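Local coordinates for Syntaxin1 (Monosiga brevicollis, PDB 2XHE), which probably acts as a SNAP receptor in membrane fusion, binding other SNARE proteins through its coiled-coil motif, at residues K51-N56 and A106-I111; P41-F46 and R134-Q139; E58-A63 and A95-L100; R153-Q158 and R224-L229. One frame throughout, in Å; residues are numbered along the deposited sequence.

In the fold
The four contacts are spread along one elongated bundle of antiparallel and parallel helices. Contacts 1, 2 and 3 all use helix 44-72: contacts 1 and 3 join it to helix 80-116, and contact 2 joins it to helix 131-171; these three helices form the Habc domain of syntaxins. Contact 4 joins helix 131-171 to helix 214-237 of the SNARE region. Along the chain, contact 2 encloses contact 1, which encloses contact 3, and contact 4 opens after these have closed. Centres of contacts 1 and 2 lie about 12 Å apart, those of 3 and 4 about 12 Å, those of 2 and 4 about 31 Å. The SNARE helix lying against Habc is consistent with a closed syntaxin.

Contact 1. Residues K51-N56 and A106-I111; sequences KRIRDN and ADLKQI
The Habc three-helix bundle of syntaxins brings helix 44-72 against helix 80-116, and this contact is one layer of that interface. The segment axes approach to 10.6 Å and run roughly antiparallel, at 149°. Arg52 bends its chain at chi2 and chi3, so that the guanidinium meets Asp107 with its edge. Its NE donates to Asp107 OD2 over 2.7 Å, with an N-H...O angle of 161°. The acceptor lies close to the guanidinium plane, whereas the donor stands above the carboxylate plane, and the two planes are turned 50° against each other. This twist goes with an uneven grip, for the second bond, from Arg52 NH1 to Asp107 OD1, is weak at 3.5 Å. Arg49 forms another salt bridge to that OD1, so the buried carboxylate is held by two arginines, which would probably favour its charged form. An alanine at Arg52 would probably loosen the carboxylate, since the NE bond and the weaker NH1 bond would both be lost, leaving Arg49 as its cationic partner. Next to the charges, Ile53 carries the apolar part. Its CD1 tip lies 3.9 Å from Asp107 CB, the two side chains lying alongside and pointing opposite ways. At a slant to the Leu108 side chain, the same Ile53 CD1 also reaches Leu108 CD2 at 4.0 Å, and it meets Ile111 CD1 at 4.2 Å. Leu108 and Ile111 further touch helix 131-171, which makes the third side of the bundle. Apolar residues inside and an ion pair at the flank are typical of antiparallel helices in a coiled-coil-like bundle such as Habc.

Contact 2. Residues P41-F46 and R134-Q139; sequences PFMADF and RIRQSQ
Aromatic contacts dominate the meeting of 41-46 with 134-139. Phe46 extends with CG anti to the backbone N (chi1 169°) and carries its ring onto helix 131-171. Over one face comes the aliphatic part of Arg136 in a CH-pi contact, CG lying 4.3 Å from the ring centroid and 16° off the normal. The Arg136 chain then bends at chi3, and its guanidinium sets one face against Phe46 CD1, the planes 40° apart. At the rim of the Phe46 ring, near its plane, Gln139 CG approaches CZ to 3.6 Å. A smaller leucine at Phe46 would probably leave Arg136 and Gln139 less well packed, because the ring face and edge that they meet would be gone.

These residues close one end of the Habc bundle of syntaxins, where Met43 takes the N-cap position of helix 44-72. Apolar contacts gather on Ile135: its CG2 lies 4.1 Å from Phe46 CE2 and 4.3 Å from Met43 CE, while its CD1 meets the Phe42 ring at the edge, 4.4 Å from CZ. Met43, bent at chi2, brings SD to 3.7 Å from Arg136 NE, and the turn at chi3 directs CE to Ile135.

Hydrogen bonds lead out of the two segments: Arg136 NH1 donates to Asn115 OD1, and Gln139 OE1 accepts from Arg54, while Gln139 NE2 bonds a polar side chain of another protein.

Contact 3. Residues E58-A63 and A95-L100; sequences EDIEQA and ARISAL
Helix 44-72 and helix 80-116 pack antiparallel here, at 159° between the segment axes, in the Habc bundle of syntaxins, and Ile60 sits in the middle of the interface. From its CB the two branches part: CG1 stands beside the backbone N and anti to the carbonyl carbon, and CG2 is anti to the N. The CG2 branch of Ile60 meets CG2 of Ile97 at 3.8 Å, methyl to methyl, the two side chains set at a slant. The other branch runs alongside Leu100 in the opposite direction. Its CG1 lies 3.8 Å from Leu100 CB, and one bond further out Ile60 CD1 comes to rest 3.9 Å from that same Leu100 CB, and 3.8 Å from Ile97 O. Val150 and Met151 of helix 131-171 also touch Ile60, so this isoleucine reaches into the centre of the three-helix bundle. At the more exposed margin, Leu100 CD1 packs 3.7 Å from Asp59 CB, using the aliphatic root of a charged residue. One helical turn beyond Ile60, Ala63 CB packs on the longer branch of Ile97, 3.4 Å from Ile97 CG1 and 3.5 Å from Ile97 CD1.

Contact 4. Residues R153-Q158 and R224-L229; sequences RYNDVQ and RSLLEL
Helix 131-171 of the Habc bundle lies antiparallel to helix 214-237 of the SNARE region, at 156° between the segment axes, a packing consistent with the closed form known for syntaxins. Hydrogen bonding across it comes from Ser225, whose OG, anti to the backbone N, donates to Gln158 OE1 over 3.2 Å. The donor lies in the plane of the carbonyl and on a lone pair, with a C=O...O angle of 119°. Gln158 folds back at chi2 to offer this oxygen, and its other end is held as well, since NE2 is hydrogen-bonded to His71 of helix 44-72. Both ends of the amide thus have partners, which would fix its rotation. Gln158 CG, set beside the backbone N by chi1, lies over one face of the Tyr154 ring, 4.0 Å above its plane and displaced toward the rim.

Apolar contacts centre on the leucines. Leu229 stands roughly perpendicular to the Tyr154 side chain: its CD1 is 3.6 Å from Tyr154 CD2, and its CD2 lies at the ring edge, in plane. The ring reaches there because Tyr154 CG is anti to the backbone N (chi1 -172°), and elsewhere Tyr154 meets Met94 and Ile97 of helix 80-116.

Asn155 mixes the two kinds. Its OD1 makes a weak hydrogen bond to a polar side chain of another protein, while the rest of the residue packs on carbon: Leu229 CD1 sits 3.4 Å from Asn155 CA, and Leu226 CD2 lies 3.6 Å from Asn155 ND2.

Contact 1. Residues K51-N56 and A106-I111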
# COMPACT_ATOMS: atom_id res chain seq x y z
N LYS B 51 -10.12 -5.87 26.28
CA LYS B 51 -11.35 -6.64 26.11
C LYS B 51 -12.56 -5.74 26.42
O LYS B 51 -13.47 -5.62 25.59
CB LYS B 51 -11.38 -7.86 27.03
CG LYS B 51 -11.63 -9.18 26.32
CD LYS B 51 -12.88 -9.13 25.46
CE LYS B 51 -12.94 -10.34 24.54
NZ LYS B 51 -14.33 -10.60 24.07
N ARG B 52 -12.54 -5.09 27.59
CA ARG B 52 -13.59 -4.15 27.97
C ARG B 52 -13.84 -3.11 26.88
O ARG B 52 -14.99 -2.90 26.49
CB ARG B 52 -13.28 -3.46 29.30
CG ARG B 52 -14.47 -3.39 30.28
CD ARG B 52 -14.46 -2.14 31.16
NE ARG B 52 -13.14 -1.78 31.68
CZ ARG B 52 -12.41 -2.55 32.47
NH1 ARG B 52 -11.22 -2.12 32.90
NH2 ARG B 52 -12.84 -3.76 32.83
N ILE B 53 -12.76 -2.45 26.42
CA ILE B 53 -12.85 -1.42 25.38
C ILE B 53 -13.40 -1.99 24.07
O ILE B 53 -14.37 -1.45 23.52
CB ILE B 53 -11.47 -0.70 25.13
CG1 ILE B 53 -10.95 -0.03 26.40
CG2 ILE B 53 -11.58 0.37 24.02
CD1 ILE B 53 -9.48 0.18 26.39
N ARG B 54 -12.82 -3.08 23.59
CA ARG B 54 -13.36 -3.72 22.38
C ARG B 54 -14.85 -3.96 22.56
O ARG B 54 -15.66 -3.55 21.73
CB ARG B 54 -12.65 -5.04 22.05
CG ARG B 54 -11.18 -4.92 21.77
CD ARG B 54 -10.71 -5.99 20.80
NE ARG B 54 -9.61 -5.48 20.00
CZ ARG B 54 -8.41 -5.17 20.49
NH1 ARG B 54 -8.17 -5.37 21.79
NH2 ARG B 54 -7.46 -4.68 19.69
N ASP B 55 -15.21 -4.63 23.66
CA ASP B 55 -16.61 -4.95 23.96
C ASP B 55 -17.53 -3.73 24.03
O ASP B 55 -18.60 -3.72 23.42
CB ASP B 55 -16.73 -5.78 25.25
CG ASP B 55 -16.38 -7.24 25.04
OD1 ASP B 55 -16.31 -7.69 23.87
OD2 ASP B 55 -16.16 -7.95 26.05
N ASN B 56 -17.11 -2.70 24.76
CA ASN B 56 -17.88 -1.46 24.84
C ASN B 56 -18.08 -0.84 23.46
O ASN B 56 -19.19 -0.42 23.12
CB ASN B 56 -17.21 -0.45 25.76
CG ASN B 56 -17.30 -0.83 27.22
OD1 ASN B 56 -17.94 -1.82 27.58
ND2 ASN B 56 -16.67 -0.04 28.07
N ALA B 106 -11.82 6.61 29.86
CA ALA B 106 -11.07 6.51 31.09
C ALA B 106 -10.11 5.33 31.07
O ALA B 106 -9.01 5.40 31.62
CB ALA B 106 -12.00 6.44 32.28
N ASP B 107 -10.53 4.24 30.43
CA ASP B 107 -9.66 3.08 30.28
C ASP B 107 -8.49 3.45 29.36
O ASP B 107 -7.35 3.08 29.63
CB ASP B 107 -10.42 1.85 29.75
CG ASP B 107 -11.25 1.15 30.83
OD1 ASP B 107 -10.93 1.25 32.03
OD2 ASP B 107 -12.25 0.48 30.46
N LEU B 108 -8.77 4.18 28.29
CA LEU B 108 -7.70 4.65 27.40
C LEU B 108 -6.70 5.54 28.15
O LEU B 108 -5.51 5.23 28.20
CB LEU B 108 -8.25 5.38 26.17
CG LEU B 108 -8.90 4.48 25.12
CD1 LEU B 108 -9.45 5.29 23.96
CD2 LEU B 108 -7.93 3.39 24.65
N LYS B 109 -7.20 6.64 28.74
CA LYS B 109 -6.34 7.53 29.52
C LYS B 109 -5.50 6.76 30.53
O LYS B 109 -4.31 7.01 30.67
CB LYS B 109 -7.14 8.64 30.21
CG LYS B 109 -7.34 9.86 29.31
CD LYS B 109 -8.20 10.93 29.97
CE LYS B 109 -8.52 12.06 28.99
NZ LYS B 109 -9.45 13.07 29.57
N GLN B 110 -6.13 5.82 31.23
CA GLN B 110 -5.42 5.02 32.21
C GLN B 110 -4.23 4.30 31.56
O GLN B 110 -3.13 4.26 32.14
CB GLN B 110 -6.38 4.03 32.90
CG GLN B 110 -5.72 3.05 33.89
CD GLN B 110 -4.81 3.74 34.91
OE1 GLN B 110 -4.99 4.92 35.24
NE2 GLN B 110 -3.82 2.99 35.41
N ILE B 111 -4.42 3.77 30.36
CA ILE B 111 -3.36 3.04 29.67
C ILE B 111 -2.27 3.99 29.18
O ILE B 111 -1.09 3.64 29.16
CB ILE B 111 -3.88 2.20 28.48
CG1 ILE B 111 -5.04 1.30 28.93
CG2 ILE B 111 -2.76 1.34 27.91
CD1 ILE B 111 -5.56 0.36 27.84

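Contact 2. Residues P41-F46 and R134-Q139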
# COMPACT_ATOMS: atom_id res chain seq x y z
N PRO B 41 0.21 -15.19 34.80
CA PRO B 41 -0.81 -14.41 34.08
C PRO B 41 -0.25 -13.59 32.92
O PRO B 41 -0.53 -13.90 31.75
CB PRO B 41 -1.36 -13.48 35.16
CG PRO B 41 -1.10 -14.19 36.44
CD PRO B 41 0.19 -14.91 36.24
N PHE B 42 0.51 -12.55 33.25
CA PHE B 42 1.07 -11.63 32.27
C PHE B 42 0.09 -10.52 31.87
O PHE B 42 -0.73 -10.70 30.97
CB PHE B 42 1.59 -12.36 31.02
CG PHE B 42 2.12 -11.44 29.97
CD1 PHE B 42 3.28 -10.70 30.19
CD2 PHE B 42 1.47 -11.30 28.76
CE1 PHE B 42 3.77 -9.85 29.22
CE2 PHE B 42 1.96 -10.44 27.78
CZ PHE B 42 3.11 -9.72 28.02
N MET B 43 0.20 -9.39 32.56
CA MET B 43 -0.60 -8.21 32.26
C MET B 43 -2.10 -8.50 32.26
O MET B 43 -2.84 -8.04 31.39
CB MET B 43 -0.15 -7.63 30.92
CG MET B 43 1.35 -7.45 30.84
SD MET B 43 1.82 -5.94 29.99
CE MET B 43 1.25 -6.32 28.35
N ALA B 44 -2.54 -9.23 33.28
CA ALA B 44 -3.94 -9.64 33.39
C ALA B 44 -4.92 -8.47 33.39
O ALA B 44 -5.91 -8.48 32.66
CB ALA B 44 -4.14 -10.52 34.61
N ASP B 45 -4.66 -7.46 34.21
CA ASP B 45 -5.57 -6.33 34.26
C ASP B 45 -5.62 -5.60 32.93
O ASP B 45 -6.69 -5.17 32.50
CB ASP B 45 -5.20 -5.35 35.38
CG ASP B 45 -6.36 -4.42 35.73
OD1 ASP B 45 -7.46 -4.57 35.15
OD2 ASP B 45 -6.17 -3.55 36.61
N PHE B 46 -4.47 -5.46 32.27
CA PHE B 46 -4.40 -4.78 30.98
C PHE B 46 -5.27 -5.44 29.89
O PHE B 46 -6.12 -4.78 29.29
CB PHE B 46 -2.95 -4.64 30.51
CG PHE B 46 -2.82 -4.20 29.07
CD1 PHE B 46 -2.92 -2.87 28.73
CD2 PHE B 46 -2.61 -5.13 28.07
CE1 PHE B 46 -2.80 -2.46 27.42
CE2 PHE B 46 -2.50 -4.73 26.75
CZ PHE B 46 -2.59 -3.39 26.43
N ARG B 134 5.64 -2.68 23.94
CA ARG B 134 5.28 -2.73 22.52
C ARG B 134 3.80 -3.09 22.33
O ARG B 134 3.08 -2.39 21.60
CB ARG B 134 6.17 -3.73 21.78
CG ARG B 134 7.60 -3.25 21.55
CD ARG B 134 8.44 -4.35 20.91
NE ARG B 134 7.78 -4.88 19.72
CZ ARG B 134 7.88 -6.15 19.32
NH1 ARG B 134 8.60 -7.01 20.02
NH2 ARG B 134 7.24 -6.55 18.23
N ILE B 135 3.37 -4.17 22.99
CA ILE B 135 1.98 -4.61 22.96
C ILE B 135 1.04 -3.54 23.48
O ILE B 135 0.03 -3.23 22.86
CB ILE B 135 1.79 -5.90 23.79
CG1 ILE B 135 2.34 -7.10 23.03
CG2 ILE B 135 0.32 -6.13 24.13
CD1 ILE B 135 2.65 -8.29 23.90
N ARG B 136 1.38 -2.96 24.63
CA ARG B 136 0.57 -1.90 25.20
C ARG B 136 0.38 -0.75 24.21
O ARG B 136 -0.73 -0.23 24.05
CB ARG B 136 1.21 -1.37 26.49
CG ARG B 136 1.32 -2.40 27.61
CD ARG B 136 2.05 -1.82 28.82
NE ARG B 136 1.43 -2.25 30.06
CZ ARG B 136 0.43 -1.61 30.65
NH1 ARG B 136 -0.05 -0.49 30.11
NH2 ARG B 136 -0.10 -2.09 31.77
N GLN B 137 1.46 -0.36 23.53
CA GLN B 137 1.42 0.76 22.60
C GLN B 137 0.60 0.49 21.35
O GLN B 137 -0.15 1.36 20.91
CB GLN B 137 2.84 1.20 22.23
CG GLN B 137 3.51 2.01 23.33
CD GLN B 137 4.98 2.29 23.05
OE1 GLN B 137 5.58 1.72 22.13
NE2 GLN B 137 5.57 3.16 23.86
N SER B 138 0.71 -0.71 20.78
CA SER B 138 -0.11 -1.03 19.61
C SER B 138 -1.59 -1.19 19.96
O SER B 138 -2.46 -0.81 19.17
CB SER B 138 0.41 -2.24 18.84
OG SER B 138 0.72 -3.30 19.71
N GLN B 139 -1.88 -1.75 21.13
CA GLN B 139 -3.25 -1.82 21.64
C GLN B 139 -3.82 -0.42 21.85
O GLN B 139 -4.94 -0.10 21.42
CB GLN B 139 -3.33 -2.59 22.97
CG GLN B 139 -3.03 -4.09 22.90
CD GLN B 139 -4.12 -4.90 22.21
OE1 GLN B 139 -5.19 -4.39 21.88
NE2 GLN B 139 -3.84 -6.18 22.00

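Contact 3. Residues E58-A63 and A95-L100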
# COMPACT_ATOMS: atom_id res chain seq x y z
N GLU B 58 -18.04 -2.27 20.42
CA GLU B 58 -19.08 -3.06 19.75
C GLU B 58 -20.49 -2.74 20.28
O GLU B 58 -21.42 -2.56 19.50
CB GLU B 58 -18.80 -4.56 19.85
CG GLU B 58 -17.52 -5.02 19.16
CD GLU B 58 -17.37 -6.54 19.15
OE1 GLU B 58 -18.38 -7.25 19.39
OE2 GLU B 58 -16.25 -7.04 18.89
N ASP B 59 -20.64 -2.67 21.60
CA ASP B 59 -21.91 -2.27 22.20
C ASP B 59 -22.37 -0.93 21.64
O ASP B 59 -23.47 -0.83 21.09
CB ASP B 59 -21.79 -2.19 23.72
CG ASP B 59 -21.82 -3.57 24.39
OD1 ASP B 59 -22.21 -4.55 23.72
OD2 ASP B 59 -21.45 -3.66 25.59
N ILE B 60 -21.52 0.09 21.77
CA ILE B 60 -21.82 1.41 21.21
C ILE B 60 -22.22 1.32 19.73
O ILE B 60 -23.18 1.97 19.31
CB ILE B 60 -20.64 2.38 21.38
CG1 ILE B 60 -20.29 2.55 22.85
CG2 ILE B 60 -20.98 3.74 20.76
CD1 ILE B 60 -19.37 3.74 23.11
N GLU B 61 -21.50 0.53 18.95
CA GLU B 61 -21.80 0.37 17.52
C GLU B 61 -23.24 -0.05 17.27
O GLU B 61 -23.90 0.50 16.38
CB GLU B 61 -20.86 -0.63 16.86
CG GLU B 61 -19.49 -0.05 16.54
CD GLU B 61 -18.76 -0.86 15.50
OE1 GLU B 61 -18.89 -0.53 14.30
OE2 GLU B 61 -18.04 -1.82 15.87
N GLN B 62 -23.72 -1.02 18.04
CA GLN B 62 -25.09 -1.50 17.94
C GLN B 62 -26.06 -0.43 18.44
O GLN B 62 -27.06 -0.14 17.79
CB GLN B 62 -25.27 -2.79 18.76
CG GLN B 62 -25.72 -4.01 17.96
CD GLN B 62 -24.63 -4.57 17.05
OE1 GLN B 62 -23.44 -4.35 17.27
NE2 GLN B 62 -25.04 -5.29 16.01
N ALA B 63 -25.75 0.14 19.59
CA ALA B 63 -26.54 1.22 20.17
C ALA B 63 -26.74 2.40 19.22
O ALA B 63 -27.84 2.94 19.11
CB ALA B 63 -25.90 1.69 21.48
N ALA B 95 -27.81 7.75 27.01
CA ALA B 95 -27.11 7.82 28.28
C ALA B 95 -26.19 6.62 28.43
O ALA B 95 -25.16 6.71 29.09
CB ALA B 95 -28.10 7.86 29.41
N ARG B 96 -26.58 5.50 27.83
CA ARG B 96 -25.73 4.32 27.88
C ARG B 96 -24.51 4.50 26.98
O ARG B 96 -23.37 4.28 27.39
CB ARG B 96 -26.50 3.06 27.50
CG ARG B 96 -25.70 1.78 27.76
CD ARG B 96 -26.56 0.67 28.33
NE ARG B 96 -27.89 0.67 27.72
CZ ARG B 96 -28.13 0.30 26.46
NH1 ARG B 96 -27.12 -0.10 25.67
NH2 ARG B 96 -29.38 0.34 26.00
N ILE B 97 -24.76 4.92 25.74
CA ILE B 97 -23.70 5.20 24.78
C ILE B 97 -22.71 6.17 25.41
O ILE B 97 -21.51 6.07 25.19
CB ILE B 97 -24.28 5.79 23.49
CG1 ILE B 97 -25.17 4.74 22.82
CG2 ILE B 97 -23.14 6.26 22.55
CD1 ILE B 97 -25.73 5.15 21.49
N SER B 98 -23.23 7.09 26.19
CA SER B 98 -22.40 8.04 26.91
C SER B 98 -21.62 7.38 28.06
O SER B 98 -20.41 7.55 28.18
CB SER B 98 -23.28 9.19 27.42
OG SER B 98 -22.61 9.95 28.41
N ALA B 99 -22.31 6.61 28.90
CA ALA B 99 -21.67 5.90 30.00
C ALA B 99 -20.60 4.92 29.50
O ALA B 99 -19.54 4.77 30.13
CB ALA B 99 -22.72 5.17 30.84
N LEU B 100 -20.89 4.25 28.39
CA LEU B 100 -19.94 3.38 27.72
C LEU B 100 -18.78 4.19 27.14
O LEU B 100 -17.62 3.78 27.23
CB LEU B 100 -20.63 2.58 26.62
CG LEU B 100 -21.39 1.36 27.11
CD1 LEU B 100 -22.13 0.67 25.99
CD2 LEU B 100 -20.41 0.41 27.75

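Contact 4. Residues R153-Q158 and R224-L229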
# COMPACT_ATOMS: atom_id res chain seq x y z
N ARG B 153 -19.31 8.11 13.87
CA ARG B 153 -20.57 7.62 13.31
C ARG B 153 -21.71 8.16 14.15
O ARG B 153 -22.72 8.62 13.61
CB ARG B 153 -20.58 6.09 13.27
CG ARG B 153 -21.88 5.50 12.75
CD ARG B 153 -22.35 6.19 11.48
NE ARG B 153 -23.62 5.65 11.00
CZ ARG B 153 -24.48 6.32 10.22
NH1 ARG B 153 -24.20 7.55 9.83
NH2 ARG B 153 -25.61 5.74 9.85
N TYR B 154 -21.53 8.15 15.47
CA TYR B 154 -22.50 8.72 16.40
C TYR B 154 -22.68 10.22 16.14
O TYR B 154 -23.78 10.68 15.89
CB TYR B 154 -22.03 8.47 17.84
CG TYR B 154 -23.02 8.85 18.92
CD1 TYR B 154 -24.33 8.37 18.91
CD2 TYR B 154 -22.63 9.65 19.99
CE1 TYR B 154 -25.23 8.70 19.92
CE2 TYR B 154 -23.53 9.98 21.01
CZ TYR B 154 -24.82 9.51 20.97
OH TYR B 154 -25.70 9.85 21.98
N ASN B 155 -21.58 10.96 16.21
CA ASN B 155 -21.61 12.40 15.93
C ASN B 155 -22.35 12.71 14.63
O ASN B 155 -23.03 13.73 14.53
CB ASN B 155 -20.19 12.96 15.89
CG ASN B 155 -20.16 14.45 15.61
OD1 ASN B 155 -20.16 14.88 14.45
ND2 ASN B 155 -20.09 15.26 16.67
N ASP B 156 -22.23 11.82 13.65
CA ASP B 156 -22.83 12.05 12.34
C ASP B 156 -24.34 11.84 12.35
O ASP B 156 -25.06 12.62 11.74
CB ASP B 156 -22.17 11.20 11.26
CG ASP B 156 -21.02 11.93 10.57
OD1 ASP B 156 -20.82 13.14 10.83
OD2 ASP B 156 -20.32 11.29 9.75
N VAL B 157 -24.81 10.80 13.04
CA VAL B 157 -26.25 10.53 13.14
C VAL B 157 -26.98 11.55 14.03
O VAL B 157 -28.15 11.84 13.80
CB VAL B 157 -26.54 9.07 13.61
CG1 VAL B 157 -25.79 8.75 14.87
CG2 VAL B 157 -28.04 8.85 13.81
N GLN B 158 -26.28 12.09 15.03
CA GLN B 158 -26.85 13.15 15.87
C GLN B 158 -27.06 14.45 15.10
O GLN B 158 -28.19 14.94 14.99
CB GLN B 158 -25.99 13.40 17.11
CG GLN B 158 -26.00 12.25 18.13
CD GLN B 158 -27.38 11.99 18.75
OE1 GLN B 158 -27.65 12.38 19.88
NE2 GLN B 158 -28.24 11.31 18.01
N ARG B 224 -26.17 19.15 23.38
CA ARG B 224 -25.21 18.82 24.43
C ARG B 224 -24.62 17.45 24.16
O ARG B 224 -23.62 17.05 24.76
CB ARG B 224 -25.80 18.94 25.84
CG ARG B 224 -27.17 18.31 26.03
CD ARG B 224 -27.59 18.39 27.49
NE ARG B 224 -29.02 18.18 27.66
CZ ARG B 224 -29.94 19.13 27.48
NH1 ARG B 224 -29.55 20.35 27.13
NH2 ARG B 224 -31.23 18.86 27.66
N SER B 225 -25.22 16.73 23.22
CA SER B 225 -24.63 15.51 22.70
C SER B 225 -23.43 15.90 21.83
O SER B 225 -22.30 15.51 22.10
CB SER B 225 -25.64 14.70 21.90
OG SER B 225 -25.26 13.34 21.82
N LEU B 226 -23.69 16.70 20.80
CA LEU B 226 -22.63 17.19 19.92
C LEU B 226 -21.51 17.87 20.71
O LEU B 226 -20.34 17.80 20.33
CB LEU B 226 -23.20 18.14 18.87
CG LEU B 226 -24.19 17.48 17.90
CD1 LEU B 226 -24.94 18.53 17.10
CD2 LEU B 226 -23.50 16.49 16.97
N LEU B 227 -21.86 18.52 21.81
CA LEU B 227 -20.87 19.18 22.65
C LEU B 227 -19.97 18.20 23.42
O LEU B 227 -18.76 18.37 23.45
CB LEU B 227 -21.55 20.16 23.61
CG LEU B 227 -21.08 21.59 23.38
CD1 LEU B 227 -22.10 22.61 23.92
CD2 LEU B 227 -19.69 21.80 23.97
N GLU B 228 -20.57 17.19 24.04
CA GLU B 228 -19.80 16.14 24.71
C GLU B 228 -18.82 15.51 23.72
O GLU B 228 -17.62 15.40 23.98
CB GLU B 228 -20.74 15.05 25.26
CG GLU B 228 -21.05 15.14 26.75
CD GLU B 228 -22.00 16.28 27.11
OE1 GLU B 228 -21.87 17.37 26.54
OE2 GLU B 228 -22.87 16.07 27.99
N LEU B 229 -19.36 15.11 22.57
CA LEU B 229 -18.58 14.54 21.49
C LEU B 229 -17.42 15.45 21.07
O LEU B 229 -16.27 15.02 21.06
CB LEU B 229 -19.48 14.28 20.29
CG LEU B 229 -20.47 13.15 20.51
CD1 LEU B 229 -21.34 12.96 19.28
CD2 LEU B 229 -19.72 11.86 20.87